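Local coordinates for protein annexin B22 (Schistosoma mansoni, PDB 4MDU) that binds acidic phospholipid membranes in a calcium-dependent manner and aggregates liposomes, and may lend structural integrity to the tegument of the worm, at residues T126-L131 and G176-A181; R236-I241 and G274-L279. One frame throughout, in Å; residues are numbered along the deposited sequence.

Interaction 1: T126-L131 and G176-A181; sequences TNDRVL and GDYEYA
Tyr178 reaches out from helix 177-187 and meets the Asp128 carboxylate at the start of helix 128-136, with the phenol hydroxyl leading. The ring and the carboxylate stand nearly perpendicular, their planes 80° apart, and OD1 lies at the ring edge, in the ring plane. There the OH of Tyr178 donates a short hydrogen bond to OD1 of Asp128, 2.6 Å long. The phenol comes to OD1 on its anti side, 34° out of the carboxylate plane. With CG of Tyr178 anti to its backbone N (chi1 162°), the ring extends straight across, spanning backbones whose nearest CA atoms, those of Asp128 and Tyr178, are still 9.9 Å apart. A tyrosine suits this place because it is long enough to bridge the gap and ends in a donor for a buried carboxylate, whose negative charge that bond should help stabilise. OD2 of Asp128 faces a water, a weak contact, and the same water lies 3.0 Å from OE2 of Glu179. Alongside, CB of Leu131 packs 4.0 Å from the OH of Tyr178, an apolar neighbour to the bond. Both helices belong to the second annexin repeat, whose five-helix fold the contact ties together between its second and fifth helices. Asp128 and Asp275 are ligands of one calcium site, empty in this calcium-free crystal, and Tyr178 is probably a second-shell residue of it.

Interaction 2: R236-I241 and G274-L279; sequences RITRVI and GDYRKL
The ring of Tyr276 meets helix 236-243 by its edge: OG1 of Thr238 lies in the ring plane beside the hydroxyl, while neither ring face is met by segment 236-241. The two hydroxyls share a hydrogen bond of 2.8 Å between OG1 of Thr238 and OH of Tyr276. Thr238 presents OG1 because its first torsion (chi1 -69°) places that atom beside the backbone N and leaves the methyl CG2 anti to it. To one side of the ring plane, CB of Ile237 approaches the OH of Tyr276 to 3.9 Å, so the branched aliphatic chain borders the polar pair. On the same helix as the tyrosine, NZ of Lys278 forms a salt bridge of 2.8 Å with OD1 of Asp275, coming from above the carboxylate plane. That lysine may offset part of the charge where Asp275 packs against Asp275 of the second subunit. A compact threonine and a long tyrosine thus join two helices of the third annexin repeat through neutral groups. Since each hydroxyl can give or accept, the bond gives each buried hydroxyl a polar partner without bringing a charge into the helix interface.

Both contacts are buried, and each joins the second and fifth helices of its own annexin repeat through a tyrosine from the later helix. Their partners differ: interaction 1 sets the phenol against a carboxylate that serves a calcium site, whereas interaction 2 pairs it with a neutral threonine, although segment 274-279 carries Asp275 of the same site. The two lie side by side, their centres 10 Å apart, and touch directly. CD1 of Tyr178 is 3.5 Å from the backbone O of Asp275, and CB of Ala181 packs 3.6 Å from CD2 of Leu279, so helices 177-187 and 274-288 join the second repeat to the third. Residues of both interactions also touch the second subunit of the homodimer.

Interaction 1: T126-L131 and G176-A181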
loop_
_atom_site.group_PDB
_atom_site.type_symbol
_atom_site.label_atom_id
_atom_site.label_comp_id
_atom_site.label_asym_id
_atom_site.label_seq_id
_atom_site.Cartn_x
_atom_site.Cartn_y
_atom_site.Cartn_z
ATOM N N THR B 126 -5.906 4.071 8.450
ATOM C CA THR B 126 -6.959 3.270 7.857
ATOM C C THR B 126 -6.357 2.032 7.249
ATOM O O THR B 126 -5.443 2.126 6.437
ATOM C CB THR B 126 -7.651 4.044 6.733
ATOM O OG1 THR B 126 -8.277 5.201 7.294
ATOM C CG2 THR B 126 -8.697 3.183 6.101
ATOM N N ASN B 127 -6.843 0.866 7.647
ATOM C CA ASN B 127 -6.321 -0.352 7.053
ATOM C C ASN B 127 -7.015 -0.628 5.729
ATOM O O ASN B 127 -7.887 -1.478 5.647
ATOM C CB ASN B 127 -6.486 -1.532 7.986
ATOM C CG ASN B 127 -5.545 -2.638 7.649
ATOM O OD1 ASN B 127 -5.032 -2.701 6.535
ATOM N ND2 ASN B 127 -5.300 -3.522 8.608
ATOM N N ASP B 128 -6.605 0.098 4.695
ATOM C CA ASP B 128 -7.289 0.077 3.419
ATOM C C ASP B 128 -7.169 -1.260 2.741
ATOM O O ASP B 128 -8.085 -1.701 2.030
ATOM C CB ASP B 128 -6.759 1.184 2.529
ATOM C CG ASP B 128 -7.386 2.516 2.867
ATOM O OD1 ASP B 128 -8.620 2.636 2.695
ATOM O OD2 ASP B 128 -6.666 3.426 3.328
ATOM N N ARG B 129 -6.042 -1.908 2.993
ATOM C CA ARG B 129 -5.775 -3.234 2.476
ATOM C C ARG B 129 -6.901 -4.173 2.878
ATOM O O ARG B 129 -7.349 -5.019 2.081
ATOM C CB ARG B 129 -4.446 -3.740 3.035
ATOM C CG ARG B 129 -4.055 -5.111 2.548
ATOM C CD ARG B 129 -2.671 -5.526 3.057
ATOM N NE ARG B 129 -2.437 -6.954 2.837
ATOM C CZ ARG B 129 -1.241 -7.534 2.799
ATOM N NH1 ARG B 129 -0.134 -6.816 2.953
ATOM N NH2 ARG B 129 -1.151 -8.841 2.600
ATOM N N VAL B 130 -7.350 -4.020 4.122
ATOM C CA VAL B 130 -8.457 -4.800 4.653
ATOM C C VAL B 130 -9.798 -4.360 4.022
ATOM O O VAL B 130 -10.660 -5.190 3.734
ATOM C CB VAL B 130 -8.490 -4.729 6.205
ATOM C CG1 VAL B 130 -9.786 -5.315 6.761
ATOM C CG2 VAL B 130 -7.286 -5.472 6.792
ATOM N N LEU B 131 -9.969 -3.065 3.778
ATOM C CA LEU B 131 -11.212 -2.606 3.133
ATOM C C LEU B 131 -11.299 -3.167 1.711
ATOM O O LEU B 131 -12.315 -3.737 1.316
ATOM C CB LEU B 131 -11.301 -1.075 3.093
ATOM C CG LEU B 131 -11.159 -0.320 4.399
ATOM C CD1 LEU B 131 -11.565 1.183 4.227
ATOM C CD2 LEU B 131 -11.970 -1.015 5.461
ATOM N N GLY B 176 -11.058 11.393 -2.873
ATOM C CA GLY B 176 -10.342 10.902 -4.039
ATOM C C GLY B 176 -10.980 9.749 -4.798
ATOM O O GLY B 176 -12.021 9.216 -4.404
ATOM N N ASP B 177 -10.332 9.352 -5.889
ATOM C CA ASP B 177 -10.865 8.305 -6.745
ATOM C C ASP B 177 -11.011 6.980 -6.002
ATOM O O ASP B 177 -11.972 6.238 -6.221
ATOM C CB ASP B 177 -10.000 8.143 -7.998
ATOM C CG ASP B 177 -9.887 9.439 -8.798
ATOM O OD1 ASP B 177 -10.914 10.123 -8.960
ATOM O OD2 ASP B 177 -8.777 9.782 -9.260
ATOM N N TYR B 178 -10.058 6.672 -5.130
ATOM C CA TYR B 178 -10.112 5.411 -4.402
ATOM C C TYR B 178 -11.320 5.402 -3.477
ATOM O O TYR B 178 -12.066 4.421 -3.423
ATOM C CB TYR B 178 -8.824 5.181 -3.603
ATOM C CG TYR B 178 -8.951 4.146 -2.491
ATOM C CD1 TYR B 178 -9.226 2.812 -2.781
ATOM C CD2 TYR B 178 -8.766 4.507 -1.156
ATOM C CE1 TYR B 178 -9.337 1.875 -1.775
ATOM C CE2 TYR B 178 -8.868 3.569 -0.131
ATOM C CZ TYR B 178 -9.152 2.257 -0.450
ATOM O OH TYR B 178 -9.253 1.318 0.549
ATOM N N GLU B 179 -11.517 6.506 -2.765
ATOM C CA GLU B 179 -12.587 6.604 -1.777
ATOM C C GLU B 179 -13.952 6.531 -2.444
ATOM O O GLU B 179 -14.879 5.878 -1.953
ATOM C CB GLU B 179 -12.462 7.900 -0.976
ATOM C CG GLU B 179 -11.280 7.942 -0.026
ATOM C CD GLU B 179 -9.951 8.164 -0.734
ATOM O OE1 GLU B 179 -9.974 8.409 -1.958
ATOM O OE2 GLU B 179 -8.889 8.104 -0.062
ATOM N N TYR B 180 -14.065 7.205 -3.577
ATOM C CA TYR B 180 -15.312 7.204 -4.310
ATOM C C TYR B 180 -15.625 5.783 -4.775
ATOM O O TYR B 180 -16.755 5.301 -4.603
ATOM C CB TYR B 180 -15.239 8.177 -5.487
ATOM C CG TYR B 180 -16.506 8.217 -6.313
ATOM C CD1 TYR B 180 -16.738 7.264 -7.300
ATOM C CD2 TYR B 180 -17.475 9.194 -6.103
ATOM C CE1 TYR B 180 -17.895 7.278 -8.057
ATOM C CE2 TYR B 180 -18.646 9.227 -6.869
ATOM C CZ TYR B 180 -18.847 8.263 -7.846
ATOM O OH TYR B 180 -19.993 8.259 -8.621
ATOM N N ALA B 181 -14.626 5.100 -5.336
ATOM C CA ALA B 181 -14.823 3.721 -5.798
ATOM C C ALA B 181 -15.175 2.814 -4.636
ATOM O O ALA B 181 -16.060 1.962 -4.742
ATOM C CB ALA B 181 -13.581 3.193 -6.531
HETATM O O HOH W 1 -7.870 6.304 2.063
#

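Interaction 2: R236-I241 and G274-L279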
loop_
_atom_site.group_PDB
_atom_site.type_symbol
_atom_site.label_atom_id
_atom_site.label_comp_id
_atom_site.label_asym_id
_atom_site.label_seq_id
_atom_site.Cartn_x
_atom_site.Cartn_y
_atom_site.Cartn_z
ATOM N N ARG B 236 -15.755 6.645 -15.208
ATOM C CA ARG B 236 -16.176 5.572 -16.111
ATOM C C ARG B 236 -15.504 4.239 -15.797
ATOM O O ARG B 236 -16.137 3.173 -15.849
ATOM C CB ARG B 236 -15.944 5.964 -17.572
ATOM C CG ARG B 236 -17.099 6.740 -18.198
ATOM C CD ARG B 236 -16.775 7.165 -19.623
ATOM N NE ARG B 236 -15.573 7.994 -19.682
ATOM C CZ ARG B 236 -15.094 8.542 -20.795
ATOM N NH1 ARG B 236 -15.715 8.351 -21.954
ATOM N NH2 ARG B 236 -13.995 9.284 -20.748
ATOM N N ILE B 237 -14.220 4.292 -15.458
ATOM C CA ILE B 237 -13.519 3.074 -15.091
ATOM C C ILE B 237 -14.195 2.485 -13.863
ATOM O O ILE B 237 -14.459 1.287 -13.805
ATOM C CB ILE B 237 -12.030 3.336 -14.826
ATOM C CG1 ILE B 237 -11.411 4.030 -16.040
ATOM C CG2 ILE B 237 -11.299 2.033 -14.509
ATOM C CD1 ILE B 237 -9.922 4.167 -15.978
ATOM N N THR B 238 -14.500 3.336 -12.888
ATOM C CA THR B 238 -15.061 2.845 -11.638
ATOM C C THR B 238 -16.385 2.166 -11.893
ATOM O O THR B 238 -16.602 1.025 -11.495
ATOM C CB THR B 238 -15.278 3.971 -10.635
ATOM O OG1 THR B 238 -14.005 4.452 -10.187
ATOM C CG2 THR B 238 -16.099 3.463 -9.444
ATOM N N ARG B 239 -17.265 2.886 -12.573
ATOM C CA ARG B 239 -18.587 2.379 -12.878
ATOM C C ARG B 239 -18.505 0.989 -13.469
ATOM O O ARG B 239 -19.169 0.072 -12.985
ATOM N N VAL B 240 -17.699 0.826 -14.517
ATOM C CA VAL B 240 -17.592 -0.488 -15.165
ATOM C C VAL B 240 -16.967 -1.555 -14.257
ATOM O O VAL B 240 -17.565 -2.605 -14.006
ATOM C CB VAL B 240 -16.807 -0.434 -16.514
ATOM C CG1 VAL B 240 -16.620 -1.840 -17.078
ATOM C CG2 VAL B 240 -17.526 0.448 -17.526
ATOM N N ILE B 241 -15.762 -1.289 -13.765
ATOM C CA ILE B 241 -15.050 -2.304 -12.996
ATOM C C ILE B 241 -15.831 -2.706 -11.739
ATOM O O ILE B 241 -16.029 -3.892 -11.480
ATOM C CB ILE B 241 -13.616 -1.860 -12.665
ATOM C CG1 ILE B 241 -12.814 -1.724 -13.961
ATOM C CG2 ILE B 241 -12.936 -2.854 -11.722
ATOM C CD1 ILE B 241 -12.792 -2.994 -14.769
ATOM N N GLY B 274 -1.917 4.165 -6.860
ATOM C CA GLY B 274 -2.272 4.127 -5.449
ATOM C C GLY B 274 -3.302 3.062 -5.126
ATOM O O GLY B 274 -3.419 2.064 -5.827
ATOM N N ASP B 275 -4.044 3.273 -4.045
ATOM C CA ASP B 275 -5.053 2.318 -3.624
ATOM C C ASP B 275 -6.164 2.190 -4.644
ATOM O O ASP B 275 -6.838 1.153 -4.718
ATOM C CB ASP B 275 -5.610 2.709 -2.261
ATOM C CG ASP B 275 -4.712 2.249 -1.131
ATOM O OD1 ASP B 275 -3.994 1.243 -1.330
ATOM O OD2 ASP B 275 -4.710 2.886 -0.060
ATOM N N TYR B 276 -6.349 3.246 -5.434
ATOM C CA TYR B 276 -7.331 3.214 -6.505
ATOM C C TYR B 276 -6.981 2.112 -7.501
ATOM O O TYR B 276 -7.831 1.292 -7.868
ATOM C CB TYR B 276 -7.455 4.581 -7.186
ATOM C CG TYR B 276 -8.516 4.620 -8.265
ATOM C CD1 TYR B 276 -9.850 4.376 -7.961
ATOM C CD2 TYR B 276 -8.183 4.917 -9.581
ATOM C CE1 TYR B 276 -10.814 4.414 -8.931
ATOM C CE2 TYR B 276 -9.144 4.957 -10.564
ATOM C CZ TYR B 276 -10.456 4.704 -10.233
ATOM O OH TYR B 276 -11.413 4.739 -11.206
ATOM N N ARG B 277 -5.716 2.058 -7.911
ATOM C CA ARG B 277 -5.274 0.964 -8.784
ATOM C C ARG B 277 -5.470 -0.391 -8.118
ATOM O O ARG B 277 -5.978 -1.334 -8.731
ATOM C CB ARG B 277 -3.817 1.166 -9.211
ATOM C CG ARG B 277 -3.132 -0.096 -9.710
ATOM C CD ARG B 277 -1.789 0.222 -10.338
ATOM N NE ARG B 277 -1.051 1.192 -9.539
ATOM C CZ ARG B 277 0.073 1.787 -9.931
ATOM N NH1 ARG B 277 0.598 1.508 -11.123
ATOM N NH2 ARG B 277 0.672 2.665 -9.134
ATOM N N LYS B 278 -5.071 -0.488 -6.850
ATOM C CA LYS B 278 -5.122 -1.763 -6.142
ATOM C C LYS B 278 -6.568 -2.242 -5.997
ATOM O O LYS B 278 -6.852 -3.432 -6.127
ATOM C CB LYS B 278 -4.451 -1.665 -4.757
ATOM C CG LYS B 278 -2.999 -1.195 -4.766
ATOM C CD LYS B 278 -2.386 -1.280 -3.361
ATOM C CE LYS B 278 -1.164 -0.371 -3.195
ATOM N NZ LYS B 278 -1.473 0.892 -2.439
ATOM N N LEU B 279 -7.478 -1.324 -5.696
ATOM C CA LEU B 279 -8.892 -1.676 -5.619
ATOM C C LEU B 279 -9.399 -2.171 -6.993
ATOM O O LEU B 279 -9.957 -3.264 -7.106
ATOM C CB LEU B 279 -9.718 -0.487 -5.104
ATOM C CG LEU B 279 -11.244 -0.668 -5.127
ATOM C CD1 LEU B 279 -11.628 -1.888 -4.326
ATOM C CD2 LEU B 279 -11.997 0.563 -4.604
#